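PDB 4EWC: putative nucleoprotein from Infectious salmon anemia virus, which encapsidates the negative-strand viral RNA, protecting it from nucleases and forming the ribonucleoprotein that serves as template for transcription and replication. Local coordinates for residues Q273-G278 and R469-I474; M319-I324 and I338-V343; I394-M399 and A426-G431. All blocks are in the same frame, centred on the assembly; numbering follows the deposited sequence.

How the interactions relate
Followed from the N terminus, the chain first enters interaction 1 at residues 273-278, a short helical turn and the loop after it, but that contact closes only when residues 469-474 return to it. The two other contacts fall inside this long excursion and come one after the other without crossing. Interaction 2 is local: residues 319-324 and 338-343 form an antiparallel helix pair in the helical bundle. Interaction 3 then joins the start of helix 394-402 to the approach to strand 429-432. Interactions 2 and 3 lie on opposite sides of the chain's centre, their own centres about 40 Å apart, while interaction 1 lies closer to the middle, tying residues 273-278 to the C-terminal family region.

Interaction 1: residues Q273-G278 and R469-I474; sequences QLFAPG and RYRSNI
Leu274 and Phe275, on a short, weakly bonded helical turn, meet Arg471 and Ile474 of a loop with little regular structure. The apolar part rests on branched and aromatic groups. Ile474 points its CB toward the other segment, and because CG2 is anti to the backbone N this methyl comes to lie 3.6 Å from Phe275 CE1, the two side chains crossing at about a right angle. The remaining arm of the isoleucine ends in CD1, 4.3 Å from Leu274 CD2. A beta-branched residue suits this place, since its two arms serve two different partners.

The second group of contacts belongs to Arg471, whose long side chain spans from Leu274 to Phe275. Its chain bends at chi2 (64°), which sets CD 4.2 Å from Leu274 CD1. Farther out, NE stands 3.3 Å from the carbonyl oxygen Leu274 O. Phe275 CD1 lies over the centre of one face of the guanidinium, 4.1 Å above its plane, with the two planes 65° apart. The aromatic ring is therefore not laid flat on the charged group.

Bonds inside each segment shape the partners. Gln273 NE2 donates an almost straight hydrogen bond to Pro277 O (3.2 Å, 173°), bridging the turn that contains Leu274 and Phe275. Beyond the segment, Gln273 OE1 accepts from Gly297 N. On the loop side, Ile474 N bonds to Arg471 O, keeping the two contacting residues together.

Helix 438-449 backs the contact: Thr443 meets Leu274, Cys444 meets Phe275, and Val440 meets Ile474. The loop itself follows helix 457-463, to which Arg469 is joined by a salt bridge with Asp458, and Tyr470 OH is hydrogen-bonded to Val582 N of the second subunit, within a strand there.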
loop_
_atom_site.group_PDB
_atom_site.type_symbol
_atom_site.label_atom_id
_atom_site.label_comp_id
_atom_site.label_asym_id
_atom_site.label_seq_id
_atom_site.Cartn_x
_atom_site.Cartn_y
_atom_site.Cartn_z
ATOM N N GLN A 273 3.975 -18.861 10.070
ATOM C CA GLN A 273 2.602 -18.388 9.962
ATOM C C GLN A 273 2.398 -17.578 8.699
ATOM O O GLN A 273 1.271 -17.303 8.322
ATOM C CB GLN A 273 2.189 -17.605 11.201
ATOM C CG GLN A 273 1.530 -18.465 12.222
ATOM C CD GLN A 273 1.104 -17.670 13.416
ATOM O OE1 GLN A 273 1.931 -17.280 14.240
ATOM N NE2 GLN A 273 -0.193 -17.388 13.509
ATOM N N LEU A 274 3.491 -17.191 8.050
ATOM C CA LEU A 274 3.386 -16.626 6.710
ATOM C C LEU A 274 2.853 -17.715 5.774
ATOM O O LEU A 274 1.949 -17.483 4.966
ATOM C CB LEU A 274 4.734 -16.114 6.233
ATOM C CG LEU A 274 4.791 -15.511 4.838
ATOM C CD1 LEU A 274 3.626 -14.604 4.633
ATOM C CD2 LEU A 274 6.081 -14.734 4.680
ATOM N N PHE A 275 3.392 -18.919 5.915
ATOM C CA PHE A 275 3.001 -20.015 5.042
ATOM C C PHE A 275 1.737 -20.724 5.469
ATOM O O PHE A 275 0.975 -21.184 4.623
ATOM C CB PHE A 275 4.160 -20.997 4.830
ATOM C CG PHE A 275 5.277 -20.406 4.043
ATOM C CD1 PHE A 275 5.156 -20.253 2.680
ATOM C CD2 PHE A 275 6.420 -19.938 4.672
ATOM C CE1 PHE A 275 6.157 -19.685 1.947
ATOM C CE2 PHE A 275 7.426 -19.361 3.955
ATOM C CZ PHE A 275 7.297 -19.240 2.576
ATOM N N ALA A 276 1.507 -20.818 6.770
ATOM C CA ALA A 276 0.257 -21.409 7.258
ATOM C C ALA A 276 -0.273 -20.642 8.477
ATOM O O ALA A 276 -0.034 -21.036 9.612
ATOM C CB ALA A 276 0.452 -22.900 7.566
ATOM N N PRO A 277 -0.978 -19.528 8.223
ATOM C CA PRO A 277 -1.470 -18.554 9.204
ATOM C C PRO A 277 -2.271 -19.178 10.329
ATOM O O PRO A 277 -2.249 -18.663 11.450
ATOM C CB PRO A 277 -2.411 -17.668 8.383
ATOM C CG PRO A 277 -1.991 -17.821 7.027
ATOM C CD PRO A 277 -1.342 -19.141 6.854
ATOM N N GLY A 278 -2.988 -20.253 10.025
ATOM C CA GLY A 278 -3.834 -20.904 11.000
ATOM C C GLY A 278 -5.316 -20.839 10.657
ATOM O O GLY A 278 -6.150 -21.108 11.516
ATOM N N ARG A 469 5.108 -8.225 -0.912
ATOM C CA ARG A 469 4.001 -7.695 -0.126
ATOM C C ARG A 469 2.726 -8.563 -0.200
ATOM O O ARG A 469 1.801 -8.428 0.621
ATOM C CB ARG A 469 3.743 -6.243 -0.544
ATOM C CG ARG A 469 2.307 -5.801 -0.620
ATOM C CD ARG A 469 2.165 -4.427 -1.270
ATOM N NE ARG A 469 2.541 -3.317 -0.392
ATOM C CZ ARG A 469 1.662 -2.533 0.230
ATOM N NH1 ARG A 469 0.360 -2.740 0.075
ATOM N NH2 ARG A 469 2.084 -1.536 0.996
ATOM N N TYR A 470 2.684 -9.476 -1.175
ATOM C CA TYR A 470 1.568 -10.426 -1.281
ATOM C C TYR A 470 1.985 -11.889 -1.134
ATOM O O TYR A 470 2.846 -12.383 -1.848
ATOM C CB TYR A 470 0.763 -10.234 -2.570
ATOM C CG TYR A 470 0.265 -8.829 -2.781
ATOM C CD1 TYR A 470 -0.873 -8.377 -2.147
ATOM C CD2 TYR A 470 0.942 -7.954 -3.625
ATOM C CE1 TYR A 470 -1.330 -7.092 -2.340
ATOM C CE2 TYR A 470 0.491 -6.675 -3.826
ATOM C CZ TYR A 470 -0.650 -6.249 -3.174
ATOM O OH TYR A 470 -1.102 -4.973 -3.361
ATOM N N ARG A 471 1.342 -12.549 -0.183
ATOM C CA ARG A 471 1.433 -13.980 0.046
ATOM C C ARG A 471 1.067 -14.742 -1.239
ATOM O O ARG A 471 1.642 -15.783 -1.541
ATOM C CB ARG A 471 0.472 -14.364 1.187
ATOM C CG ARG A 471 0.178 -15.858 1.342
ATOM C CD ARG A 471 1.427 -16.643 1.703
ATOM N NE ARG A 471 1.202 -18.090 1.813
ATOM C CZ ARG A 471 1.547 -18.981 0.879
ATOM N NH1 ARG A 471 2.123 -18.587 -0.250
ATOM N NH2 ARG A 471 1.315 -20.272 1.072
ATOM N N SER A 472 0.128 -14.198 -2.003
ATOM C CA SER A 472 -0.303 -14.826 -3.240
ATOM C C SER A 472 0.819 -14.982 -4.281
ATOM O O SER A 472 0.881 -15.996 -4.983
ATOM C CB SER A 472 -1.522 -14.094 -3.825
ATOM O OG SER A 472 -1.363 -12.686 -3.777
ATOM N N ASN A 473 1.700 -13.987 -4.353
ATOM C CA ASN A 473 2.857 -14.007 -5.251
ATOM C C ASN A 473 3.973 -14.962 -4.793
ATOM O O ASN A 473 4.946 -15.191 -5.502
ATOM C CB ASN A 473 3.425 -12.594 -5.419
ATOM C CG ASN A 473 2.502 -11.678 -6.208
ATOM O OD1 ASN A 473 1.683 -12.153 -7.005
ATOM N ND2 ASN A 473 2.622 -10.361 -5.992
ATOM N N ILE A 474 3.816 -15.538 -3.612
ATOM C CA ILE A 474 4.819 -16.434 -3.065
ATOM C C ILE A 474 4.555 -17.857 -3.515
ATOM O O ILE A 474 3.493 -18.410 -3.237
ATOM C CB ILE A 474 4.830 -16.377 -1.507
ATOM C CG1 ILE A 474 5.437 -15.048 -1.038
ATOM C CG2 ILE A 474 5.571 -17.584 -0.925
ATOM C CD1 ILE A 474 5.372 -14.816 0.449
#

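Interaction 2: residues M319-I324 and I338-V343; sequences MGMKRI and IIQKKV
Met321 and Ile339 carry this contact between two successive helices that run antiparallel, their segment axes 10.0 Å apart at closest approach and 153° apart in direction. It is a helical hairpin, held across these segments by apolar packing without hydrogen bonds.

The close-packed side is buried. Met321 and Ile339 both point toward the opposite helix and slide past each other in opposite directions, with Met321 CG 3.5 Å from Ile339 CG2. Methionine, here selenomethionine, suits the place because its unbranched chain can pass beside Ile339 and then turn. It stays extended through chi2 (176°), which carries SE out to 4.0 Å from Val343 CG2, and bends at chi3 (67°), which swings CE toward Gln340. Ile339 uses its other arm as well: CD1 reaches the backbone of the first helix, 4.1 Å from Gly320 C. Glycine fits here because no side chain of its own stands between that backbone and the methyl group.

Toward the solvent the contact thins. Gln340 is partly exposed and meets Met321 through its CA and its methylene CG, Gln340 CG lying 4.2 Å from Met321 CE where the two chains cross at about a right angle. Its amide serves another partner, NE2 donating to Thr356 O. Amphipathic glutamine suits this border, with methylenes for the hairpin and an amide for a polar neighbour. Ile324 also points its CB across, yet it packs on Ile335 and Phe336, earlier in the second helix.

The pair belongs to the helical bundle family region. Helix 315-326 and helix 334-346 pack further through Met321 on Phe336 and through Ile339 and Val343 on Asp317, while Leu359, just beyond helix 350-358, touches Met321.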
loop_
_atom_site.group_PDB
_atom_site.type_symbol
_atom_site.label_atom_id
_atom_site.label_comp_id
_atom_site.label_asym_id
_atom_site.label_seq_id
_atom_site.Cartn_x
_atom_site.Cartn_y
_atom_site.Cartn_z
HETATM N N MSE A 319 -10.624 -19.863 22.230
HETATM C CA MSE A 319 -10.957 -21.185 21.735
HETATM C C MSE A 319 -11.047 -22.116 22.927
HETATM O O MSE A 319 -11.882 -23.019 22.970
HETATM C CB MSE A 319 -9.870 -21.683 20.790
HETATM C CG MSE A 319 -9.896 -21.097 19.406
HETATM SE SE MSE A 319 -8.234 -21.622 18.513
HETATM C CE MSE A 319 -8.236 -23.485 19.086
ATOM N N GLY A 320 -10.162 -21.891 23.889
ATOM C CA GLY A 320 -10.185 -22.653 25.121
ATOM C C GLY A 320 -11.504 -22.439 25.854
ATOM O O GLY A 320 -12.068 -23.377 26.423
HETATM N N MSE A 321 -11.991 -21.198 25.825
HETATM C CA MSE A 321 -13.228 -20.815 26.487
HETATM C C MSE A 321 -14.452 -21.404 25.796
HETATM O O MSE A 321 -15.420 -21.769 26.458
HETATM C CB MSE A 321 -13.364 -19.292 26.573
HETATM C CG MSE A 321 -12.635 -18.665 27.735
HETATM SE SE MSE A 321 -12.719 -16.702 27.783
HETATM C CE MSE A 321 -14.647 -16.535 28.133
ATOM N N LYS A 322 -14.415 -21.486 24.470
ATOM C CA LYS A 322 -15.545 -22.015 23.701
ATOM C C LYS A 322 -15.624 -23.529 23.863
ATOM O O LYS A 322 -16.712 -24.099 23.995
ATOM C CB LYS A 322 -15.408 -21.627 22.218
ATOM C CG LYS A 322 -16.452 -22.199 21.288
ATOM C CD LYS A 322 -16.127 -21.869 19.834
ATOM C CE LYS A 322 -17.267 -22.246 18.915
ATOM N NZ LYS A 322 -17.012 -21.858 17.499
ATOM N N ARG A 323 -14.454 -24.166 23.861
ATOM C CA ARG A 323 -14.352 -25.621 23.926
ATOM C C ARG A 323 -14.873 -26.124 25.257
ATOM O O ARG A 323 -15.616 -27.101 25.328
ATOM C CB ARG A 323 -12.902 -26.043 23.758
ATOM C CG ARG A 323 -12.656 -27.521 23.932
ATOM C CD ARG A 323 -11.161 -27.826 23.891
ATOM N NE ARG A 323 -10.483 -27.144 22.788
ATOM C CZ ARG A 323 -10.475 -27.569 21.522
ATOM N NH1 ARG A 323 -11.120 -28.680 21.179
ATOM N NH2 ARG A 323 -9.826 -26.876 20.590
ATOM N N ILE A 324 -14.465 -25.438 26.314
ATOM C CA ILE A 324 -14.937 -25.723 27.657
ATOM C C ILE A 324 -16.390 -25.267 27.865
ATOM O O ILE A 324 -17.038 -25.662 28.832
ATOM C CB ILE A 324 -14.031 -25.041 28.691
ATOM C CG1 ILE A 324 -14.126 -25.752 30.040
ATOM C CG2 ILE A 324 -14.367 -23.562 28.803
ATOM C CD1 ILE A 324 -12.976 -25.448 30.976
ATOM N N ILE A 338 -10.719 -18.802 35.003
ATOM C CA ILE A 338 -9.295 -18.532 34.966
ATOM C C ILE A 338 -8.907 -17.941 33.630
ATOM O O ILE A 338 -8.089 -17.018 33.557
ATOM C CB ILE A 338 -8.493 -19.811 35.150
ATOM C CG1 ILE A 338 -8.817 -20.432 36.504
ATOM C CG2 ILE A 338 -6.999 -19.528 35.003
ATOM C CD1 ILE A 338 -8.167 -21.771 36.712
ATOM N N ILE A 339 -9.498 -18.490 32.576
ATOM C CA ILE A 339 -9.203 -18.050 31.241
ATOM C C ILE A 339 -9.849 -16.701 31.045
ATOM O O ILE A 339 -9.263 -15.804 30.426
ATOM C CB ILE A 339 -9.724 -19.030 30.184
ATOM C CG1 ILE A 339 -9.208 -20.445 30.443
ATOM C CG2 ILE A 339 -9.307 -18.582 28.791
ATOM C CD1 ILE A 339 -9.479 -21.409 29.285
ATOM N N GLN A 340 -11.047 -16.551 31.595
ATOM C CA GLN A 340 -11.791 -15.303 31.476
ATOM C C GLN A 340 -11.013 -14.146 32.079
ATOM O O GLN A 340 -10.962 -13.050 31.516
ATOM C CB GLN A 340 -13.121 -15.412 32.193
ATOM C CG GLN A 340 -14.119 -14.405 31.677
ATOM C CD GLN A 340 -15.470 -14.523 32.335
ATOM O OE1 GLN A 340 -15.613 -15.156 33.382
ATOM N NE2 GLN A 340 -16.476 -13.910 31.721
ATOM N N LYS A 341 -10.421 -14.407 33.239
ATOM C CA LYS A 341 -9.639 -13.428 33.956
ATOM C C LYS A 341 -8.411 -13.045 33.134
ATOM O O LYS A 341 -8.030 -11.883 33.069
ATOM C CB LYS A 341 -9.228 -14.003 35.318
ATOM C CG LYS A 341 -8.070 -13.271 36.022
ATOM C CD LYS A 341 -7.382 -14.164 37.053
ATOM C CE LYS A 341 -6.973 -15.529 36.455
ATOM N NZ LYS A 341 -5.944 -15.444 35.385
ATOM N N LYS A 342 -7.796 -14.030 32.496
ATOM C CA LYS A 342 -6.646 -13.758 31.648
ATOM C C LYS A 342 -7.044 -12.897 30.464
ATOM O O LYS A 342 -6.364 -11.905 30.164
ATOM C CB LYS A 342 -5.996 -15.049 31.170
ATOM C CG LYS A 342 -5.231 -15.748 32.249
ATOM C CD LYS A 342 -4.728 -17.079 31.765
ATOM C CE LYS A 342 -4.051 -17.841 32.883
ATOM N NZ LYS A 342 -3.544 -19.147 32.383
ATOM N N VAL A 343 -8.146 -13.264 29.807
ATOM C CA VAL A 343 -8.625 -12.464 28.697
ATOM C C VAL A 343 -8.981 -11.048 29.133
ATOM O O VAL A 343 -8.637 -10.091 28.436
ATOM C CB VAL A 343 -9.807 -13.105 27.972
ATOM C CG1 VAL A 343 -10.222 -12.257 26.769
ATOM C CG2 VAL A 343 -9.440 -14.490 27.508
#

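Interaction 3: residues I394-M399 and A426-G431; sequences ISSLMM and AKLKVG
Ser395, Ser396 and Met399 line one flank of a helix and pack against Ala426, Lys427 and Leu428, the loop leading from helix 417-425 into strand 429-432. This is helix-on-loop packing at the entry to a two-stranded antiparallel sheet, in the C-terminal region of the orthomyxovirus nucleoprotein.

Met399, a selenomethionine, points toward the loop and stays extended through chi2 (178°), bringing SE 3.5 Å from Lys427 O. The bend at chi3 (57°) then lays CE beside the loop backbone, 3.9 Å from Lys427 CB and 4.1 Å from Ala426 CB. A flexible, unbranched side chain suits this partly exposed edge, where SE and CE rest against the main chain of Lys427. Ala426 also points its methyl at the helix, with CB 3.8 Å from Ser396 O; so small a residue lets the loop leave helix 417-425 close to the other helix's backbone.

Leu428 holds the buried end. Ser396 OG lies 3.4 Å from Leu428 CB, with Leu428 CD2 a little farther off. Beyond the contact, Leu428 is bonded through its backbone to Leu492, placing this end beside the partner strand 488-491. Ser395 serves two neighbours at once: CB rests 3.6 Å from Leu428 CD1, while OG is hydrogen-bonded to the carbonyl oxygen Met171 O.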
loop_
_atom_site.group_PDB
_atom_site.type_symbol
_atom_site.label_atom_id
_atom_site.label_comp_id
_atom_site.label_asym_id
_atom_site.label_seq_id
_atom_site.Cartn_x
_atom_site.Cartn_y
_atom_site.Cartn_z
ATOM N N ILE A 394 18.611 -14.805 13.177
ATOM C CA ILE A 394 19.409 -15.654 14.043
ATOM C C ILE A 394 20.869 -15.716 13.616
ATOM O O ILE A 394 21.763 -15.384 14.393
ATOM C CB ILE A 394 18.794 -17.077 14.122
ATOM C CG1 ILE A 394 17.422 -17.003 14.780
ATOM C CG2 ILE A 394 19.696 -18.021 14.899
ATOM C CD1 ILE A 394 17.459 -16.361 16.167
ATOM N N SER A 395 21.093 -16.124 12.372
ATOM C CA SER A 395 22.446 -16.197 11.805
ATOM C C SER A 395 23.193 -14.887 11.938
ATOM O O SER A 395 24.342 -14.867 12.394
ATOM C CB SER A 395 22.412 -16.635 10.343
ATOM O OG SER A 395 22.191 -18.026 10.255
ATOM N N SER A 396 22.533 -13.800 11.548
ATOM C CA SER A 396 23.105 -12.463 11.685
ATOM C C SER A 396 23.571 -12.254 13.115
ATOM O O SER A 396 24.676 -11.790 13.364
ATOM C CB SER A 396 22.079 -11.401 11.300
ATOM O OG SER A 396 21.811 -11.438 9.903
ATOM N N LEU A 397 22.710 -12.631 14.051
ATOM C CA LEU A 397 22.974 -12.459 15.474
ATOM C C LEU A 397 24.203 -13.283 15.918
ATOM O O LEU A 397 25.080 -12.770 16.605
ATOM C CB LEU A 397 21.722 -12.836 16.262
ATOM C CG LEU A 397 21.462 -12.392 17.704
ATOM C CD1 LEU A 397 21.966 -10.996 17.976
ATOM C CD2 LEU A 397 19.966 -12.467 18.009
HETATM N N MSE A 398 24.281 -14.530 15.472
HETATM C CA MSE A 398 25.417 -15.376 15.782
HETATM C C MSE A 398 26.685 -14.809 15.201
HETATM O O MSE A 398 27.715 -14.778 15.900
HETATM C CB MSE A 398 25.149 -16.771 15.237
HETATM C CG MSE A 398 24.263 -17.553 16.200
HETATM SE SE MSE A 398 23.582 -19.179 15.330
HETATM C CE MSE A 398 24.788 -20.483 16.167
HETATM N N MSE A 399 26.646 -14.362 13.951
HETATM C CA MSE A 399 27.820 -13.762 13.303
HETATM C C MSE A 399 28.307 -12.526 14.059
HETATM O O MSE A 399 29.495 -12.350 14.287
HETATM C CB MSE A 399 27.501 -13.349 11.858
HETATM C CG MSE A 399 27.548 -14.454 10.847
HETATM SE SE MSE A 399 27.059 -13.776 9.049
HETATM C CE MSE A 399 28.419 -12.366 8.883
ATOM N N ALA A 426 26.242 -7.228 10.107
ATOM C CA ALA A 426 26.594 -8.571 9.663
ATOM C C ALA A 426 26.346 -8.763 8.164
ATOM O O ALA A 426 25.669 -7.966 7.502
ATOM C CB ALA A 426 25.860 -9.628 10.463
ATOM N N LYS A 427 26.927 -9.836 7.649
ATOM C CA LYS A 427 26.845 -10.183 6.251
ATOM C C LYS A 427 26.143 -11.532 6.135
ATOM O O LYS A 427 26.763 -12.550 5.825
ATOM C CB LYS A 427 28.235 -10.208 5.621
ATOM C CG LYS A 427 28.824 -8.810 5.381
ATOM C CD LYS A 427 30.317 -8.860 5.021
ATOM C CE LYS A 427 30.877 -7.472 4.681
ATOM N NZ LYS A 427 30.697 -6.466 5.775
ATOM N N LEU A 428 24.836 -11.513 6.406
ATOM C CA LEU A 428 23.980 -12.681 6.310
ATOM C C LEU A 428 23.968 -13.231 4.894
ATOM O O LEU A 428 24.079 -12.485 3.913
ATOM C CB LEU A 428 22.550 -12.310 6.739
ATOM C CG LEU A 428 21.473 -13.399 6.592
ATOM C CD1 LEU A 428 21.806 -14.612 7.454
ATOM C CD2 LEU A 428 20.106 -12.866 6.921
ATOM N N LYS A 429 23.849 -14.544 4.790
ATOM C CA LYS A 429 23.680 -15.172 3.491
ATOM C C LYS A 429 22.433 -16.050 3.502
ATOM O O LYS A 429 21.921 -16.422 4.560
ATOM C CB LYS A 429 24.924 -15.972 3.111
ATOM C CG LYS A 429 26.138 -15.092 2.935
ATOM C CD LYS A 429 27.185 -15.734 2.081
ATOM C CE LYS A 429 28.555 -15.181 2.417
ATOM N NZ LYS A 429 29.012 -15.647 3.775
ATOM N N VAL A 430 21.924 -16.359 2.324
ATOM C CA VAL A 430 20.700 -17.135 2.249
ATOM C C VAL A 430 20.732 -18.068 1.039
ATOM O O VAL A 430 21.410 -17.792 0.055
ATOM C CB VAL A 430 19.446 -16.207 2.237
ATOM C CG1 VAL A 430 19.428 -15.337 0.987
ATOM C CG2 VAL A 430 18.168 -17.006 2.379
ATOM N N GLY A 431 20.038 -19.193 1.148
ATOM C CA GLY A 431 19.850 -20.079 0.026
ATOM C C GLY A 431 18.554 -19.731 -0.673
ATOM O O GLY A 431 17.512 -19.642 -0.022
#